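Local coordinates for protein CofB (PDB 5AX6) that is a minor pilin of the CFA/III type IVb pilus that forms a homotrimer and probably takes part in pilus assembly in enterotoxigenic Escherichia coli, at residues R380-V385 / G450-I455; L401-A406 / L478-T483. All blocks are in the same frame, centred on the assembly; numbering follows the deposited sequence.

Contact 1 of 2, residues R380-V385 / G450-I455; sequences RIELNV and GSKWYI
Leu383 and Trp453 face each other in an antiparallel strand pair of the C-terminal domain, where the short strand 381-384 lines the early part of strand 452-463. They form a hydrogen-bonded pair, with Trp453 N 2.7 Å from Leu383 O, and Ile381 and Ile455 form the next. Beyond the strand, Val385 N reaches Ser451 O at 2.8 Å.

Alternation sends Ile381, Leu383, Trp453 and Ile455 to one face of the sheet, where apolar residues suit a layer packed against strands 398-409 and 478-487 of a second sheet; Ile381 CG2 meets Ile455 CD1 at 3.9 Å. Val385 crosses the indole at about a right angle, and its CG2 lies 4.0 Å from the centroid of the five-membered ring of Trp453, only 12° off the normal, a CH-pi contact. The indole NE1 is satisfied by Gln386 OE1.

Glu382 and Tyr454 occupy the other face, which carries charged and polar groups. Glu382 OE1 comes to the rim of the tyrosine ring, 3.3 Å from Tyr454 CE1, with carboxylate and ring planes 61° apart. The same oxygen is gripped side-on by Arg380, whose NE lies 2.9 Å from Glu382 OE1 in a salt bridge and whose NH2 makes a second bond. Arg380 NH1 is taken by Glu377 O. A bend at chi2 (-71°) turns CD of Lys452 aside, and its methylenes run past Glu382 OE2, ending with NZ in a hydrogen bond of 2.7 Å to Asn384 OD1. That ammonium is 4.1 Å from Glu382 OE2, beyond a salt bridge, though the opposite charges probably still attract. The backbone of Asn384 bonds to a second subunit, whose Met335 packs on Leu383 and Trp453.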
ATOM      1  N   ARG A 380     -38.166 -32.028  -8.564  1.00 21.87           N
ATOM      2  CA  ARG A 380     -37.413 -30.931  -9.151  1.00 20.37           C
ATOM      3  C   ARG A 380     -36.187 -30.612  -8.300  1.00 23.74           C
ATOM      4  O   ARG A 380     -36.128 -30.936  -7.106  1.00 20.64           O
ATOM      5  CB  ARG A 380     -38.277 -29.687  -9.293  1.00 20.55           C
ATOM      6  CG  ARG A 380     -38.618 -29.023  -7.967  1.00 21.54           C
ATOM      7  CD  ARG A 380     -39.671 -27.944  -8.153  1.00 22.79           C
ATOM      8  NE  ARG A 380     -39.999 -27.308  -6.880  1.00 25.44           N
ATOM      9  CZ  ARG A 380     -40.845 -27.817  -5.989  1.00 31.57           C
ATOM     10  NH1 ARG A 380     -41.465 -28.964  -6.240  1.00 31.66           N
ATOM     11  NH2 ARG A 380     -41.080 -27.172  -4.853  1.00 29.42           N
ATOM     12  N   ILE A 381     -35.205 -29.977  -8.927  1.00 20.42           N
ATOM     13  CA  ILE A 381     -34.095 -29.415  -8.185  1.00 21.19           C
ATOM     14  C   ILE A 381     -34.373 -27.935  -7.977  1.00 21.59           C
ATOM     15  O   ILE A 381     -34.600 -27.192  -8.928  1.00 23.26           O
ATOM     16  CB  ILE A 381     -32.736 -29.630  -8.920  1.00 19.25           C
ATOM     17  CG1 ILE A 381     -32.443 -31.124  -9.077  1.00 20.42           C
ATOM     18  CG2 ILE A 381     -31.598 -28.916  -8.151  1.00 20.51           C
ATOM     19  CD1 ILE A 381     -31.231 -31.451  -9.984  1.00 22.78           C
ATOM     20  N   GLU A 382     -34.404 -27.500  -6.725  1.00 21.47           N
ATOM     21  CA  GLU A 382     -34.694 -26.101  -6.461  1.00 24.35           C
ATOM     22  C   GLU A 382     -33.582 -25.484  -5.632  1.00 23.14           C
ATOM     23  O   GLU A 382     -33.097 -26.098  -4.687  1.00 26.85           O
ATOM     24  CB  GLU A 382     -36.049 -25.943  -5.753  1.00 23.04           C
ATOM     25  CG  GLU A 382     -36.413 -24.486  -5.503  1.00 25.42           C
ATOM     26  CD  GLU A 382     -37.867 -24.282  -5.071  1.00 32.82           C
ATOM     27  OE1 GLU A 382     -38.704 -25.183  -5.309  1.00 32.84           O
ATOM     28  OE2 GLU A 382     -38.164 -23.207  -4.499  1.00 31.28           O
ATOM     29  N   LEU A 383     -33.177 -24.277  -5.998  1.00 22.82           N
ATOM     30  CA  LEU A 383     -32.073 -23.592  -5.326  1.00 25.76           C
ATOM     31  C   LEU A 383     -32.444 -22.135  -5.127  1.00 23.57           C
ATOM     32  O   LEU A 383     -33.209 -21.586  -5.906  1.00 25.10           O
ATOM     33  CB  LEU A 383     -30.781 -23.697  -6.154  1.00 22.51           C
ATOM     34  CG  LEU A 383     -30.204 -25.085  -6.454  1.00 20.91           C
ATOM     35  CD1 LEU A 383     -29.058 -24.981  -7.465  1.00 25.76           C
ATOM     36  CD2 LEU A 383     -29.724 -25.746  -5.172  1.00 23.01           C
ATOM     37  N   ASN A 384     -31.901 -21.508  -4.087  1.00 21.16           N
ATOM     38  CA  ASN A 384     -32.047 -20.070  -3.915  1.00 22.53           C
ATOM     39  C   ASN A 384     -31.218 -19.315  -4.934  1.00 29.51           C
ATOM     40  O   ASN A 384     -30.079 -19.693  -5.202  1.00 26.04           O
ATOM     41  CB  ASN A 384     -31.631 -19.655  -2.501  1.00 26.91           C
ATOM     42  CG  ASN A 384     -32.566 -20.200  -1.447  1.00 35.02           C
ATOM     43  OD1 ASN A 384     -33.782 -20.123  -1.593  1.00 36.48           O
ATOM     44  ND2 ASN A 384     -32.008 -20.761  -0.387  1.00 34.96           N
ATOM     45  N   VAL A 385     -31.786 -18.261  -5.510  1.00 24.15           N
ATOM     46  CA  VAL A 385     -31.056 -17.444  -6.469  1.00 19.64           C
ATOM     47  C   VAL A 385     -29.978 -16.670  -5.723  1.00 27.31           C
ATOM     48  O   VAL A 385     -30.222 -16.121  -4.647  1.00 22.46           O
ATOM     49  CB  VAL A 385     -31.988 -16.478  -7.243  1.00 19.64           C
ATOM     50  CG1 VAL A 385     -31.170 -15.569  -8.160  1.00 27.17           C
ATOM     51  CG2 VAL A 385     -32.992 -17.274  -8.069  1.00 23.11           C
ATOM     52  N   GLY A 450     -37.965 -14.454  -8.778  1.00 35.00           N
ATOM     53  CA  GLY A 450     -37.073 -13.477  -8.186  1.00 37.48           C
ATOM     54  C   GLY A 450     -36.140 -14.112  -7.169  1.00 34.00           C
ATOM     55  O   GLY A 450     -35.021 -13.639  -6.973  1.00 39.04           O
ATOM     56  N   SER A 451     -36.582 -15.195  -6.532  1.00 27.22           N
ATOM     57  CA  SER A 451     -35.808 -15.779  -5.431  1.00 34.22           C
ATOM     58  C   SER A 451     -35.381 -17.249  -5.592  1.00 26.51           C
ATOM     59  O   SER A 451     -34.502 -17.713  -4.867  1.00 21.45           O
ATOM     60  CB  SER A 451     -36.600 -15.635  -4.122  1.00 35.02           C
ATOM     61  OG  SER A 451     -37.788 -16.399  -4.170  1.00 41.05           O
ATOM     62  N   LYS A 452     -35.982 -17.985  -6.526  1.00 24.50           N
ATOM     63  CA  LYS A 452     -35.655 -19.403  -6.674  1.00 24.10           C
ATOM     64  C   LYS A 452     -35.227 -19.779  -8.097  1.00 24.82           C
ATOM     65  O   LYS A 452     -35.702 -19.195  -9.068  1.00 23.64           O
ATOM     66  CB  LYS A 452     -36.844 -20.287  -6.276  1.00 29.65           C
ATOM     67  CG  LYS A 452     -37.364 -20.075  -4.856  1.00 32.08           C
ATOM     68  CD  LYS A 452     -36.381 -20.605  -3.811  1.00 29.95           C
ATOM     69  CE  LYS A 452     -36.994 -20.587  -2.411  1.00 35.78           C
ATOM     70  NZ  LYS A 452     -36.146 -21.311  -1.409  1.00 32.28           N
ATOM     71  N   TRP A 453     -34.325 -20.756  -8.195  1.00 20.21           N
ATOM     72  CA  TRP A 453     -34.063 -21.475  -9.445  1.00 20.79           C
ATOM     73  C   TRP A 453     -34.842 -22.770  -9.459  1.00 18.94           C
ATOM     74  O   TRP A 453     -34.834 -23.497  -8.474  1.00 22.96           O
ATOM     75  CB  TRP A 453     -32.582 -21.846  -9.619  1.00 16.26           C
ATOM     76  CG  TRP A 453     -31.611 -20.731  -9.881  1.00 16.85           C
ATOM     77  CD1 TRP A 453     -30.667 -20.267  -9.019  1.00 19.57           C
ATOM     78  CD2 TRP A 453     -31.448 -19.989 -11.095  1.00 21.48           C
ATOM     79  NE1 TRP A 453     -29.940 -19.264  -9.605  1.00 19.78           N
ATOM     80  CE2 TRP A 453     -30.394 -19.077 -10.888  1.00 20.37           C
ATOM     81  CE3 TRP A 453     -32.082 -20.012 -12.346  1.00 16.51           C
ATOM     82  CZ2 TRP A 453     -29.963 -18.184 -11.871  1.00 18.17           C
ATOM     83  CZ3 TRP A 453     -31.667 -19.120 -13.317  1.00 18.13           C
ATOM     84  CH2 TRP A 453     -30.613 -18.214 -13.078  1.00 17.63           C
ATOM     85  N   TYR A 454     -35.469 -23.089 -10.588  1.00 20.44           N
ATOM     86  CA  TYR A 454     -36.130 -24.379 -10.740  1.00 18.45           C
ATOM     87  C   TYR A 454     -35.520 -25.167 -11.874  1.00 18.10           C
ATOM     88  O   TYR A 454     -35.505 -24.700 -13.004  1.00 21.47           O
ATOM     89  CB  TYR A 454     -37.622 -24.203 -11.010  1.00 19.75           C
ATOM     90  CG  TYR A 454     -38.325 -23.367  -9.971  1.00 21.23           C
ATOM     91  CD1 TYR A 454     -38.792 -23.937  -8.792  1.00 24.43           C
ATOM     92  CD2 TYR A 454     -38.518 -22.009 -10.171  1.00 25.95           C
ATOM     93  CE1 TYR A 454     -39.443 -23.159  -7.833  1.00 23.16           C
ATOM     94  CE2 TYR A 454     -39.168 -21.231  -9.219  1.00 30.47           C
ATOM     95  CZ  TYR A 454     -39.626 -21.817  -8.060  1.00 28.42           C
ATOM     96  OH  TYR A 454     -40.276 -21.044  -7.126  1.00 29.70           O
ATOM     97  N   ILE A 455     -35.030 -26.364 -11.572  1.00 17.21           N
ATOM     98  CA  ILE A 455     -34.451 -27.207 -12.600  1.00 19.79           C
ATOM     99  C   ILE A 455     -35.292 -28.458 -12.709  1.00 16.77           C
ATOM    100  O   ILE A 455     -35.505 -29.162 -11.717  1.00 19.80           O
ATOM    101  CB  ILE A 455     -32.978 -27.589 -12.311  1.00 17.86           C
ATOM    102  CG1 ILE A 455     -32.114 -26.334 -12.124  1.00 22.01           C
ATOM    103  CG2 ILE A 455     -32.414 -28.375 -13.483  1.00 17.75           C
ATOM    104  CD1 ILE A 455     -31.834 -25.956 -10.678  1.00 31.08           C
TER

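Contact 2 of 2, residues L401-A406 / L478-T483; sequences LSASIA and LSVNIT
With CG anti to the backbone N (chi1 -176°), Leu401 brings its branch point against Ile482, and Leu401 CG rests 3.7 Å from Ile482 CG2. That methyl is itself anti to the backbone N of Ile482, and the two side chains cross obliquely. Both Leu401 methyls stay near it, so a branched chain on each strand fills this part of the interior.

Ala403 and Ile482 form a non-hydrogen-bonded antiparallel pair whose CA atoms are 4.4 Å apart. The small methyl of Ala403 fits between larger neighbours: Ala403 CB sits 4.2 Å from Val480 CB and also touches Ile482 CG1. Farther on, Ile405 CG2 meets Leu478 CD1 at 4.2 Å. The hydrogen-bonded pairs alternate with these, Ser402 with Thr483 and Ser404 with Asn481, and Ala406 N adds a bond of 2.9 Å to Ser479 O. The axes of the two segments run at 138°, some 42° short of exactly antiparallel, a marked twist.

Small polar Ser402 and Ser404 share a face with Asn481 and Thr483, and this face meets the other subunits. Ser404 and Ile405 pack on their own counterparts in both neighbouring copies, placing strand 398-409 at the centre of the trimer. Strand 478-487 lies between it and strand 341-353, where Ser479 OG bonds Tyr351 OH, while strands 381-384, 438-448 and 452-463 pack on the opposite, apolar face.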
ATOM      1  N   LEU A 401     -27.438 -19.709 -14.241  1.00 17.57           N
ATOM      2  CA  LEU A 401     -27.355 -21.112 -13.871  1.00 17.09           C
ATOM      3  C   LEU A 401     -27.441 -21.954 -15.134  1.00 15.77           C
ATOM      4  O   LEU A 401     -28.248 -21.680 -16.012  1.00 18.02           O
ATOM      5  CB  LEU A 401     -28.469 -21.490 -12.875  1.00 18.34           C
ATOM      6  CG  LEU A 401     -28.461 -22.918 -12.321  1.00 17.72           C
ATOM      7  CD1 LEU A 401     -29.091 -22.991 -10.933  1.00 20.70           C
ATOM      8  CD2 LEU A 401     -29.144 -23.919 -13.262  1.00 17.14           C
ATOM      9  N   SER A 402     -26.572 -22.957 -15.231  1.00 18.35           N
ATOM     10  CA  SER A 402     -26.641 -23.946 -16.303  1.00 18.04           C
ATOM     11  C   SER A 402     -26.567 -25.337 -15.705  1.00 15.65           C
ATOM     12  O   SER A 402     -26.160 -25.503 -14.555  1.00 18.05           O
ATOM     13  CB  SER A 402     -25.513 -23.753 -17.319  1.00 22.79           C
ATOM     14  OG  SER A 402     -25.915 -22.854 -18.336  1.00 32.40           O
ATOM     15  N   ALA A 403     -26.987 -26.332 -16.476  1.00 17.33           N
ATOM     16  CA  ALA A 403     -26.938 -27.729 -16.039  1.00 17.33           C
ATOM     17  C   ALA A 403     -26.397 -28.591 -17.181  1.00 16.94           C
ATOM     18  O   ALA A 403     -26.867 -28.479 -18.308  1.00 21.32           O
ATOM     19  CB  ALA A 403     -28.327 -28.213 -15.607  1.00 20.17           C
ATOM     20  N   SER A 404     -25.380 -29.406 -16.899  1.00 15.40           N
ATOM     21  CA  SER A 404     -24.813 -30.327 -17.887  1.00 18.81           C
ATOM     22  C   SER A 404     -25.041 -31.756 -17.416  1.00 18.47           C
ATOM     23  O   SER A 404     -25.015 -32.017 -16.213  1.00 17.83           O
ATOM     24  CB  SER A 404     -23.316 -30.075 -18.088  1.00 18.55           C
ATOM     25  OG  SER A 404     -23.064 -28.727 -18.446  1.00 26.60           O
ATOM     26  N   ILE A 405     -25.271 -32.683 -18.342  1.00 15.11           N
ATOM     27  CA  ILE A 405     -25.567 -34.049 -17.947  1.00 16.48           C
ATOM     28  C   ILE A 405     -24.350 -34.758 -17.348  1.00 16.16           C
ATOM     29  O   ILE A 405     -23.259 -34.737 -17.925  1.00 17.86           O
ATOM     30  CB  ILE A 405     -26.081 -34.886 -19.128  1.00 17.86           C
ATOM     31  CG1 ILE A 405     -27.314 -34.230 -19.742  1.00 16.85           C
ATOM     32  CG2 ILE A 405     -26.369 -36.309 -18.643  1.00 15.55           C
ATOM     33  CD1 ILE A 405     -27.882 -34.986 -20.938  1.00 21.92           C
ATOM     34  N   ALA A 406     -24.539 -35.392 -16.190  1.00 16.20           N
ATOM     35  CA  ALA A 406     -23.443 -36.076 -15.508  1.00 16.39           C
ATOM     36  C   ALA A 406     -23.588 -37.600 -15.559  1.00 25.95           C
ATOM     37  O   ALA A 406     -22.591 -38.312 -15.629  1.00 31.14           O
ATOM     38  CB  ALA A 406     -23.341 -35.601 -14.063  1.00 18.28           C
ATOM     39  N   LEU A 478     -31.218 -39.564 -13.543  1.00 17.07           N
ATOM     40  CA  LEU A 478     -30.648 -38.485 -14.344  1.00 17.97           C
ATOM     41  C   LEU A 478     -29.981 -37.545 -13.361  1.00 18.00           C
ATOM     42  O   LEU A 478     -30.619 -37.083 -12.412  1.00 18.37           O
ATOM     43  CB  LEU A 478     -31.716 -37.742 -15.162  1.00 17.98           C
ATOM     44  CG  LEU A 478     -31.237 -36.483 -15.892  1.00 22.00           C
ATOM     45  CD1 LEU A 478     -30.177 -36.841 -16.925  1.00 18.09           C
ATOM     46  CD2 LEU A 478     -32.399 -35.713 -16.564  1.00 19.81           C
ATOM     47  N   SER A 479     -28.693 -37.277 -13.553  1.00 18.12           N
ATOM     48  CA  SER A 479     -28.021 -36.338 -12.668  1.00 16.99           C
ATOM     49  C   SER A 479     -27.298 -35.289 -13.485  1.00 17.19           C
ATOM     50  O   SER A 479     -26.981 -35.512 -14.650  1.00 15.40           O
ATOM     51  CB  SER A 479     -27.046 -37.057 -11.734  1.00 14.50           C
ATOM     52  OG  SER A 479     -25.984 -37.651 -12.458  1.00 16.32           O
ATOM     53  N   VAL A 480     -27.033 -34.144 -12.861  1.00 18.34           N
ATOM     54  CA  VAL A 480     -26.439 -33.033 -13.575  1.00 18.56           C
ATOM     55  C   VAL A 480     -25.363 -32.371 -12.739  1.00 16.89           C
ATOM     56  O   VAL A 480     -25.417 -32.412 -11.507  1.00 17.74           O
ATOM     57  CB  VAL A 480     -27.495 -31.962 -13.941  1.00 16.25           C
ATOM     58  CG1 VAL A 480     -28.415 -32.463 -15.045  1.00 17.04           C
ATOM     59  CG2 VAL A 480     -28.266 -31.505 -12.683  1.00 17.20           C
ATOM     60  N   ASN A 481     -24.397 -31.765 -13.420  1.00 17.14           N
ATOM     61  CA  ASN A 481     -23.519 -30.782 -12.807  1.00 16.51           C
ATOM     62  C   ASN A 481     -24.069 -29.397 -13.086  1.00 20.44           C
ATOM     63  O   ASN A 481     -24.211 -29.011 -14.249  1.00 16.85           O
ATOM     64  CB  ASN A 481     -22.089 -30.925 -13.342  1.00 18.89           C
ATOM     65  CG  ASN A 481     -21.464 -32.252 -12.942  1.00 21.31           C
ATOM     66  OD1 ASN A 481     -21.048 -33.047 -13.789  1.00 23.28           O
ATOM     67  ND2 ASN A 481     -21.418 -32.499 -11.652  1.00 20.11           N
ATOM     68  N   ILE A 482     -24.385 -28.673 -12.012  1.00 16.19           N
ATOM     69  CA  ILE A 482     -25.009 -27.363 -12.074  1.00 14.95           C
ATOM     70  C   ILE A 482     -23.928 -26.334 -11.879  1.00 16.25           C
ATOM     71  O   ILE A 482     -23.162 -26.431 -10.926  1.00 20.27           O
ATOM     72  CB  ILE A 482     -26.097 -27.215 -10.982  1.00 15.96           C
ATOM     73  CG1 ILE A 482     -27.266 -28.155 -11.297  1.00 19.88           C
ATOM     74  CG2 ILE A 482     -26.563 -25.765 -10.846  1.00 16.48           C
ATOM     75  CD1 ILE A 482     -28.150 -28.430 -10.097  1.00 25.40           C
ATOM     76  N   THR A 483     -23.845 -25.383 -12.806  1.00 14.91           N
ATOM     77  CA  THR A 483     -22.898 -24.278 -12.716  1.00 17.38           C
ATOM     78  C   THR A 483     -23.667 -23.006 -12.411  1.00 17.17           C
ATOM     79  O   THR A 483     -24.651 -22.713 -13.082  1.00 18.37           O
ATOM     80  CB  THR A 483     -22.107 -24.072 -14.038  1.00 17.57           C
ATOM     81  OG1 THR A 483     -21.532 -25.313 -14.452  1.00 21.95           O
ATOM     82  CG2 THR A 483     -20.998 -23.031 -13.842  1.00 19.71           C
TER

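Overall arrangement
Following the chain from its N-terminal pilin domain through the beta-repeat region into the C-terminal domain, residues 380-385 come first, followed by 401-406, the opening half of contact 2. The chain then runs through strand 438-448 and returns in 450-455, closing a loop of 64 intervening residues at contact 1; 478-483 closes contact 2 after 71. The two loops therefore cross, and the two contacts lie in different sheets. Where the sheets face each other, Leu401 is the main link: its CD1 lies 3.5 Å from Trp453 CG and also packs on Leu383, while Ile381 meets Ile482. Contact 1 touches the second subunit, and contact 2 touches both of its neighbours.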